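Local coordinates for protein SAHS1 (Ramazzottius varieornatus, PDB 5XN9) that acts as a secreted, heat-soluble molecular shield that helps a tardigrade survive desiccation, and has a lipid-binding fold of the fatty acid-binding protein type, at residues E19-F24 with T129-W133; S7-W12 with V114-L119. The contacts are given in a common frame with arbitrary orientation. Numbering follows the deposited sequence.

Contact 1. Residues E19-F24 with T129-W133; sequences ENFDAF and TAKRW. With ACY (acetic acid), chain L.
In this fatty acid-binding protein-like beta-barrel, the first strand ends against the last just as its chain turns into helix 21-27. Along extended strand 129-133, T129 O accepts N20 ND2 at 3.0 Å, a bond the amide reaches with chi1 t from a residue in left-handed backbone conformation (phi/psi 63/23), which asparagine tolerates well. A130 is small enough to sit beneath the helix start, its CB 4.0 Å from F21 CD1 and 3.6 Å from F24 CB; both phenylalanines are t. K131 pairs with E19 as an antiparallel hydrogen-bonded pair, CA atoms 5.1 Å apart, K131 N to E19 O 3.0 Å and E19 N to K131 O 2.9 Å; its amine turns away from E19, to a salt bridge with E120 on strand 118-125. R132, long and extended, donates from NH1 to O of an acetate, probably from the crystallisation liquor, at 3.1 Å; K121 and Y123 also bind it. W133, chi1 m, lays its ring edge beside E19, CZ3 4.1 Å from E19 CB.

Contact 2. Residues S7-W12 with V114-L119; sequences SWMGKW and VNGDEL. With EDO (1,2-ethanediol), chain G.
W12 is the large bump, a flat indole whose one side receives both L119 and V114, which flank the turn of a beta hairpin. Its chi1 of -56° and chi2 of 99° bring L119 CD1 over one face, 3.5 Å from the centroid of the five-membered ring and 13° off its normal, a CH-pi contact. V114, chi1 t, pushes CG2 into the hollow bounded by S7, W8 and W12: it lies 3.4 Å from S7 O, 3.8 Å from W8 CA and 3.9 Å from W12 CZ2. A branched valine suits this narrow space. Such packing probably helps close one end of a fatty acid-binding protein-like barrel, where the chain entering the first strand passes the hairpin of strands 106-114 and 118-125. That chain turns at S7 and W8 and enters the strand at G10, whose phi/psi of 138/-167 calls for glycine; G10 and W12 match the GXW pattern at the start of the first strand in calycins. W12 NE1 donates to W8 O at 3.0 Å, helping fix the indole. W12 CZ3 lies 3.7 Å from D117 O, near the ring plane. Beside V114 a water bridges the segments, 2.9 Å from S7 OG and accepting from V114 N at 2.9 Å.

The two contacts lie about 18 Å apart, centre to centre, and join the N-terminal part of the chain to its C-terminal part. Their segments alternate in sequence: 7-12, 19-24, 114-119, then 129-133. Strand 10-19 begins in contact 2 and reaches E19 in contact 1 just before helix 21-27. In the antiparallel sheet, strand 128-136 lies between 10-19 and 118-125, so contact 1 joins adjacent strands, whereas contact 2 reaches across the intervening strand to the hairpin of 106-114 and 118-125. They also touch directly, W133 CD1 lying 3.7 Å from E118 OE2. Contact 1 contributes backbone pairing of the first strand with the last; contact 2 adds side-chain packing against the preceding hairpin.

Contact 1. Residues E19-F24 with T129-W133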
loop_
_atom_site.group_PDB
_atom_site.type_symbol
_atom_site.label_atom_id
_atom_site.label_comp_id
_atom_site.label_asym_id
_atom_site.label_seq_id
_atom_site.Cartn_x
_atom_site.Cartn_y
_atom_site.Cartn_z
ATOM N N GLU A 19 -8.582 0.892 11.351
ATOM C CA GLU A 19 -9.163 -0.218 12.095
ATOM C C GLU A 19 -8.144 -1.334 12.237
ATOM O O GLU A 19 -7.635 -1.842 11.234
ATOM C CB GLU A 19 -10.417 -0.732 11.391
ATOM C CG GLU A 19 -11.133 -1.846 12.123
ATOM C CD GLU A 19 -12.368 -2.295 11.380
ATOM O OE1 GLU A 19 -13.428 -1.654 11.543
ATOM O OE2 GLU A 19 -12.263 -3.273 10.608
ATOM N N ASN A 20 -7.844 -1.695 13.482
ATOM C CA ASN A 20 -7.036 -2.865 13.822
ATOM C C ASN A 20 -5.608 -2.773 13.296
ATOM O O ASN A 20 -4.939 -3.799 13.116
ATOM C CB ASN A 20 -7.698 -4.169 13.360
ATOM C CG ASN A 20 -7.272 -5.361 14.189
ATOM O OD1 ASN A 20 -7.084 -5.246 15.403
ATOM N ND2 ASN A 20 -7.116 -6.513 13.542
ATOM N N PHE A 21 -5.123 -1.558 13.044
ATOM C CA PHE A 21 -3.825 -1.420 12.395
ATOM C C PHE A 21 -2.680 -1.823 13.315
ATOM O O PHE A 21 -1.665 -2.343 12.840
ATOM C CB PHE A 21 -3.634 0.006 11.881
ATOM C CG PHE A 21 -2.573 0.131 10.834
ATOM C CD1 PHE A 21 -2.805 -0.319 9.547
ATOM C CD2 PHE A 21 -1.347 0.704 11.131
ATOM C CE1 PHE A 21 -1.830 -0.207 8.570
ATOM C CE2 PHE A 21 -0.368 0.819 10.164
ATOM C CZ PHE A 21 -0.610 0.363 8.878
ATOM N N ASP A 22 -2.817 -1.595 14.624
ATOM C CA ASP A 22 -1.757 -2.002 15.542
ATOM C C ASP A 22 -1.603 -3.520 15.577
ATOM O O ASP A 22 -0.479 -4.031 15.657
ATOM C CB ASP A 22 -2.009 -1.424 16.936
ATOM C CG ASP A 22 -1.587 0.030 17.049
ATOM O OD1 ASP A 22 -1.306 0.664 16.007
ATOM O OD2 ASP A 22 -1.544 0.546 18.183
ATOM N N ALA A 23 -2.717 -4.254 15.510
ATOM C CA ALA A 23 -2.642 -5.712 15.465
ATOM C C ALA A 23 -1.939 -6.183 14.202
ATOM O O ALA A 23 -1.187 -7.164 14.226
ATOM C CB ALA A 23 -4.044 -6.313 15.546
ATOM N N PHE A 24 -2.175 -5.494 13.084
ATOM C CA PHE A 24 -1.484 -5.836 11.847
ATOM C C PHE A 24 0.009 -5.558 11.965
ATOM O O PHE A 24 0.838 -6.404 11.609
ATOM C CB PHE A 24 -2.092 -5.061 10.682
ATOM C CG PHE A 24 -1.317 -5.199 9.407
ATOM C CD1 PHE A 24 -1.378 -6.370 8.665
ATOM C CD2 PHE A 24 -0.516 -4.164 8.956
ATOM C CE1 PHE A 24 -0.657 -6.499 7.488
ATOM C CE2 PHE A 24 0.208 -4.288 7.785
ATOM C CZ PHE A 24 0.137 -5.458 7.049
ATOM N N THR A 129 -6.355 -8.907 9.933
ATOM C CA THR A 129 -6.742 -7.955 8.902
ATOM C C THR A 129 -6.848 -6.564 9.508
ATOM O O THR A 129 -7.435 -6.389 10.582
ATOM C CB THR A 129 -8.116 -8.331 8.343
ATOM O OG1 THR A 129 -8.092 -9.692 7.891
ATOM C CG2 THR A 129 -8.513 -7.409 7.201
ATOM N N ALA A 130 -6.292 -5.575 8.814
ATOM C CA ALA A 130 -6.473 -4.181 9.185
ATOM C C ALA A 130 -7.006 -3.406 7.990
ATOM O O ALA A 130 -6.907 -3.846 6.841
ATOM C CB ALA A 130 -5.179 -3.545 9.695
ATOM N N LYS A 131 -7.577 -2.239 8.272
ATOM C CA LYS A 131 -8.117 -1.400 7.221
ATOM C C LYS A 131 -7.763 0.047 7.493
ATOM O O LYS A 131 -7.648 0.480 8.645
ATOM C CB LYS A 131 -9.631 -1.541 7.119
ATOM C CG LYS A 131 -10.073 -2.846 6.493
ATOM C CD LYS A 131 -11.577 -2.963 6.505
ATOM C CE LYS A 131 -12.027 -4.227 5.805
ATOM N NZ LYS A 131 -11.810 -4.117 4.348
ATOM N N ARG A 132 -7.609 0.797 6.413
ATOM C CA ARG A 132 -7.347 2.216 6.518
ATOM C C ARG A 132 -8.058 2.899 5.365
ATOM O O ARG A 132 -8.099 2.361 4.259
ATOM C CB ARG A 132 -5.849 2.429 6.436
ATOM C CG ARG A 132 -5.416 3.650 7.082
ATOM C CD ARG A 132 -3.935 3.721 7.158
ATOM N NE ARG A 132 -3.592 4.976 7.772
ATOM C CZ ARG A 132 -2.402 5.540 7.697
ATOM N NH1 ARG A 132 -1.422 4.952 7.017
ATOM N NH2 ARG A 132 -2.210 6.694 8.301
ATOM N N TRP A 133 -8.654 4.060 5.629
ATOM C CA TRP A 133 -9.422 4.766 4.617
ATOM C C TRP A 133 -8.693 6.027 4.182
ATOM O O TRP A 133 -8.119 6.744 5.012
ATOM C CB TRP A 133 -10.826 5.096 5.113
ATOM C CG TRP A 133 -11.678 3.870 5.157
ATOM C CD1 TRP A 133 -12.536 3.437 4.188
ATOM C CD2 TRP A 133 -11.721 2.886 6.200
ATOM N NE1 TRP A 133 -13.127 2.259 4.572
ATOM C CE2 TRP A 133 -12.641 1.896 5.800
ATOM C CE3 TRP A 133 -11.076 2.750 7.434
ATOM C CZ2 TRP A 133 -12.941 0.789 6.593
ATOM C CZ3 TRP A 133 -11.374 1.648 8.220
ATOM C CH2 TRP A 133 -12.301 0.685 7.797
HETATM C C ACY L . 0.226 2.279 4.400
HETATM O O ACY L . -0.460 2.407 5.440
HETATM O OXT ACY L . -0.205 1.777 3.339
HETATM C CH3 ACY L . 1.648 2.758 4.423
#

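Contact 2. Residues S7-W12 with V114-L119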
loop_
_atom_site.group_PDB
_atom_site.type_symbol
_atom_site.label_atom_id
_atom_site.label_comp_id
_atom_site.label_asym_id
_atom_site.label_seq_id
_atom_site.Cartn_x
_atom_site.Cartn_y
_atom_site.Cartn_z
ATOM N N SER A 7 -9.916 3.100 -11.279
ATOM C CA SER A 7 -10.474 3.819 -10.136
ATOM C C SER A 7 -9.432 4.073 -9.055
ATOM O O SER A 7 -9.533 5.065 -8.323
ATOM C CB SER A 7 -11.673 3.073 -9.555
ATOM O OG SER A 7 -11.286 1.812 -9.049
ATOM N N TRP A 8 -8.432 3.195 -8.936
ATOM C CA TRP A 8 -7.415 3.318 -7.900
ATOM C C TRP A 8 -6.275 4.255 -8.281
ATOM O O TRP A 8 -5.416 4.535 -7.434
ATOM C CB TRP A 8 -6.872 1.938 -7.516
ATOM C CG TRP A 8 -6.754 0.969 -8.667
ATOM C CD1 TRP A 8 -7.673 0.021 -9.034
ATOM C CD2 TRP A 8 -5.653 0.836 -9.581
ATOM N NE1 TRP A 8 -7.216 -0.690 -10.118
ATOM C CE2 TRP A 8 -5.980 -0.209 -10.479
ATOM C CE3 TRP A 8 -4.427 1.497 -9.730
ATOM C CZ2 TRP A 8 -5.121 -0.612 -11.506
ATOM C CZ3 TRP A 8 -3.573 1.102 -10.760
ATOM C CH2 TRP A 8 -3.929 0.054 -11.635
ATOM N N MET A 9 -6.231 4.735 -9.521
ATOM C CA MET A 9 -5.238 5.739 -9.873
ATOM C C MET A 9 -5.610 7.076 -9.248
ATOM O O MET A 9 -6.791 7.411 -9.094
ATOM C CB MET A 9 -5.138 5.877 -11.393
ATOM C CG MET A 9 -4.566 4.636 -12.050
ATOM S SD MET A 9 -4.754 4.584 -13.844
ATOM C CE MET A 9 -3.647 5.909 -14.319
ATOM N N GLY A 10 -4.596 7.835 -8.872
ATOM C CA GLY A 10 -4.806 9.162 -8.347
ATOM C C GLY A 10 -3.907 9.427 -7.160
ATOM O O GLY A 10 -2.962 8.687 -6.887
ATOM N N LYS A 11 -4.215 10.513 -6.457
ATOM C CA LYS A 11 -3.475 10.954 -5.283
ATOM C C LYS A 11 -4.383 10.790 -4.076
ATOM O O LYS A 11 -5.449 11.411 -4.012
ATOM C CB LYS A 11 -3.066 12.416 -5.431
ATOM C CG LYS A 11 -2.171 12.679 -6.612
ATOM C CD LYS A 11 -1.662 14.115 -6.566
ATOM C CE LYS A 11 -0.911 14.455 -7.823
ATOM N NZ LYS A 11 -1.818 14.318 -8.988
ATOM N N TRP A 12 -3.962 9.956 -3.132
ATOM C CA TRP A 12 -4.782 9.561 -1.994
ATOM C C TRP A 12 -4.086 9.953 -0.702
ATOM O O TRP A 12 -2.869 9.812 -0.583
ATOM C CB TRP A 12 -4.989 8.048 -1.998
ATOM C CG TRP A 12 -5.583 7.545 -3.269
ATOM C CD1 TRP A 12 -4.921 6.971 -4.322
ATOM C CD2 TRP A 12 -6.965 7.574 -3.630
ATOM N NE1 TRP A 12 -5.816 6.636 -5.315
ATOM C CE2 TRP A 12 -7.075 7.003 -4.918
ATOM C CE3 TRP A 12 -8.123 8.033 -2.992
ATOM C CZ2 TRP A 12 -8.296 6.865 -5.570
ATOM C CZ3 TRP A 12 -9.334 7.900 -3.642
ATOM C CH2 TRP A 12 -9.412 7.321 -4.921
ATOM N N VAL A 114 -11.831 1.242 -4.200
ATOM C CA VAL A 114 -12.319 2.612 -4.292
ATOM C C VAL A 114 -13.840 2.570 -4.287
ATOM O O VAL A 114 -14.460 2.050 -5.218
ATOM C CB VAL A 114 -11.765 3.328 -5.533
ATOM C CG1 VAL A 114 -12.439 4.681 -5.708
ATOM C CG2 VAL A 114 -10.259 3.490 -5.409
ATOM N N ASN A 115 -14.437 3.107 -3.226
ATOM C CA ASN A 115 -15.884 3.153 -3.062
ATOM C C ASN A 115 -16.496 4.389 -3.703
ATOM O O ASN A 115 -17.696 4.632 -3.534
ATOM C CB ASN A 115 -16.239 3.114 -1.573
ATOM C CG ASN A 115 -15.415 2.095 -0.798
ATOM O OD1 ASN A 115 -14.220 2.288 -0.568
ATOM N ND2 ASN A 115 -16.057 1.009 -0.382
ATOM N N GLY A 116 -15.706 5.160 -4.446
ATOM C CA GLY A 116 -16.127 6.457 -4.932
ATOM C C GLY A 116 -15.652 7.537 -3.984
ATOM O O GLY A 116 -15.986 7.503 -2.797
ATOM N N ASP A 117 -14.840 8.475 -4.486
ATOM C CA ASP A 117 -14.252 9.556 -3.693
ATOM C C ASP A 117 -13.265 9.044 -2.647
ATOM O O ASP A 117 -12.307 9.740 -2.290
ATOM C CB ASP A 117 -15.332 10.413 -3.017
ATOM C CG ASP A 117 -16.567 10.595 -3.880
ATOM O OD1 ASP A 117 -16.426 11.007 -5.051
ATOM O OD2 ASP A 117 -17.681 10.321 -3.384
ATOM N N GLU A 118 -13.484 7.828 -2.155
ATOM C CA GLU A 118 -12.762 7.273 -1.022
ATOM C C GLU A 118 -12.080 5.970 -1.427
ATOM O O GLU A 118 -12.581 5.218 -2.268
ATOM C CB GLU A 118 -13.741 7.060 0.142
ATOM C CG GLU A 118 -13.528 5.832 1.004
ATOM C CD GLU A 118 -14.566 5.737 2.110
ATOM O OE1 GLU A 118 -14.659 6.682 2.923
ATOM O OE2 GLU A 118 -15.302 4.728 2.155
ATOM N N LEU A 119 -10.913 5.716 -0.846
ATOM C CA LEU A 119 -10.180 4.481 -1.092
ATOM C C LEU A 119 -10.030 3.738 0.226
ATOM O O LEU A 119 -9.532 4.301 1.207
ATOM C CB LEU A 119 -8.798 4.762 -1.701
ATOM C CG LEU A 119 -8.026 3.546 -2.221
ATOM C CD1 LEU A 119 -7.096 3.964 -3.345
ATOM C CD2 LEU A 119 -7.240 2.894 -1.104
HETATM C C1 EDO G . 0.323 15.403 -11.186
HETATM O O1 EDO G . 1.348 15.950 -10.347
HETATM C C2 EDO G . -0.846 16.380 -11.264
HETATM O O2 EDO G . -2.031 15.674 -11.650
HETATM O O HOH W 1 -10.664 0.334 -6.660
#